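Local coordinates for UPF0147 protein MMP1188 (Methanococcus maripaludis S2, PDB 2QZG), which is of unknown function but is a small helical archaeal protein that pairs with a second copy of itself in the crystal, at the interface of chains A and B. Coordinates in Å, arbitrary orientation; residue numbers count along the deposited sequence, not the author numbering. Chains: chain A/B, Conserved uncharacterized archaeal protein.

The interface of chains A and B. Residues chain A 15, 18-19, 88, 91; chain B 83-84, 87.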
loop_
_atom_site.group_PDB
_atom_site.type_symbol
_atom_site.label_atom_id
_atom_site.label_comp_id
_atom_site.label_asym_id
_atom_site.label_seq_id
_atom_site.Cartn_x
_atom_site.Cartn_y
_atom_site.Cartn_z
ATOM N N LYS A 15 7.314 2.461 -9.219
ATOM C CA LYS A 15 6.914 2.499 -7.788
ATOM C C LYS A 15 6.843 3.928 -7.290
ATOM O O LYS A 15 5.874 4.327 -6.676
ATOM C CB LYS A 15 7.872 1.656 -6.931
ATOM C CG LYS A 15 7.653 0.140 -7.099
ATOM C CD LYS A 15 8.761 -0.668 -6.439
ATOM C CE LYS A 15 8.395 -2.149 -6.435
ATOM N NZ LYS A 15 9.446 -3.015 -5.820
ATOM N N ASN A 18 3.851 5.726 -8.827
ATOM C CA ASN A 18 2.622 5.280 -8.206
ATOM C C ASN A 18 2.440 5.913 -6.824
ATOM O O ASN A 18 1.374 6.453 -6.506
ATOM C CB ASN A 18 2.603 3.755 -8.138
ATOM C CG ASN A 18 2.345 3.099 -9.502
ATOM O OD1 ASN A 18 1.541 3.574 -10.314
ATOM N ND2 ASN A 18 3.018 1.986 -9.744
ATOM N N ILE A 19 3.494 5.885 -6.009
ATOM C CA ILE A 19 3.451 6.544 -4.701
ATOM C C ILE A 19 3.202 8.074 -4.804
ATOM O O ILE A 19 2.407 8.631 -4.039
ATOM C CB ILE A 19 4.715 6.267 -3.879
ATOM C CG1 ILE A 19 4.800 4.766 -3.516
ATOM C CG2 ILE A 19 4.700 7.164 -2.605
ATOM C CD1 ILE A 19 6.198 4.266 -3.086
ATOM N N GLU A 88 4.042 0.966 1.214
ATOM C CA GLU A 88 4.698 0.853 -0.078
ATOM C C GLU A 88 6.133 1.391 -0.049
ATOM O O GLU A 88 7.027 0.769 -0.584
ATOM C CB GLU A 88 3.881 1.548 -1.158
ATOM C CG GLU A 88 2.678 0.705 -1.585
ATOM C CD GLU A 88 1.760 1.411 -2.569
ATOM O OE1 GLU A 88 1.987 2.594 -2.863
ATOM O OE2 GLU A 88 0.801 0.768 -3.050
ATOM N N THR A 91 8.727 -1.005 1.300
ATOM C CA THR A 91 9.149 -2.103 0.431
ATOM C C THR A 91 10.328 -1.725 -0.461
ATOM O O THR A 91 10.951 -2.582 -1.054
ATOM C CB THR A 91 7.978 -2.656 -0.460
ATOM O OG1 THR A 91 7.601 -1.680 -1.448
ATOM C CG2 THR A 91 6.780 -3.000 0.398
ATOM N N TRP B 83 0.911 -5.110 -5.519
ATOM C CA TRP B 83 2.058 -4.517 -4.825
ATOM C C TRP B 83 1.603 -3.750 -3.564
ATOM O O TRP B 83 2.139 -3.961 -2.481
ATOM C CB TRP B 83 2.900 -3.645 -5.765
ATOM C CG TRP B 83 3.949 -2.804 -5.040
ATOM C CD1 TRP B 83 4.923 -3.258 -4.197
ATOM C CD2 TRP B 83 4.105 -1.385 -5.103
ATOM N NE1 TRP B 83 5.685 -2.202 -3.734
ATOM C CE2 TRP B 83 5.204 -1.044 -4.284
ATOM C CE3 TRP B 83 3.434 -0.365 -5.790
ATOM C CZ2 TRP B 83 5.635 0.275 -4.118
ATOM C CZ3 TRP B 83 3.880 0.949 -5.636
ATOM C CH2 TRP B 83 4.970 1.250 -4.815
ATOM N N GLY B 84 0.540 -2.953 -3.693
ATOM C CA GLY B 84 -0.042 -2.270 -2.551
ATOM C C GLY B 84 -0.611 -3.170 -1.459
ATOM O O GLY B 84 -0.386 -2.893 -0.286
ATOM N N SER B 87 2.412 -5.031 0.214
ATOM C CA SER B 87 3.075 -4.046 1.079
ATOM C C SER B 87 2.350 -3.896 2.413
ATOM O O SER B 87 2.963 -3.868 3.463
ATOM C CB SER B 87 3.119 -2.694 0.378
ATOM O OG SER B 87 3.861 -2.825 -0.810
#
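B:Trp83 pushes its indole between two helices of chain A, where A:Lys15 lies over one face and A:Glu88 over the other. With CG anti to the backbone N (chi1 169°), the indole reaches away from its own helix, six-membered ring foremost. On the first face the aliphatic stem of A:Lys15 runs extended across the ring: CG makes a CH-pi contact 3.8 Å from the centroid of the B:Trp83 six-membered ring, displaced toward the rim, and CE continues toward the pyrrole nitrogen NE1. Opposite, CG of A:Glu88 makes the matching CH-pi contact, and the carboxylate stacks on the indole, the two planes only 11° apart. Its oxygen OE2 reaches past the ring to CA of B:Gly84, 3.2 Å away, where the lack of a side chain may allow this approach.

NE1 of B:Trp83 donates a hydrogen bond, 3.0 Å long and 154° at the hydrogen, to the hydroxyl OG1 of A:Thr91, which sits nearly in the ring plane. OG1 of A:Thr91 in turn donates to the backbone O of A:Glu88 at 2.7 Å, meeting a lone pair of that oxygen in the carbonyl plane; accepting from chain B while donating within its own chain should fix the hydroxyl's rotation. At the leading end of the ring, CD1 of A:Ile19 meets CH2 of B:Trp83 at 3.7 Å, the side chains crossing at about a right angle. Methyl CG2 of A:Thr91 packs against CB of B:Ser87, whose hydroxyl is turned back to the carbonyl of B:Trp83.

Helices 12-27 and 76-90 of chain A thus flank the indole projecting from helix 76-90 of chain B; two-fold symmetry repeats the arrangement, although the crystal pairing alone does not prove a dimer in solution.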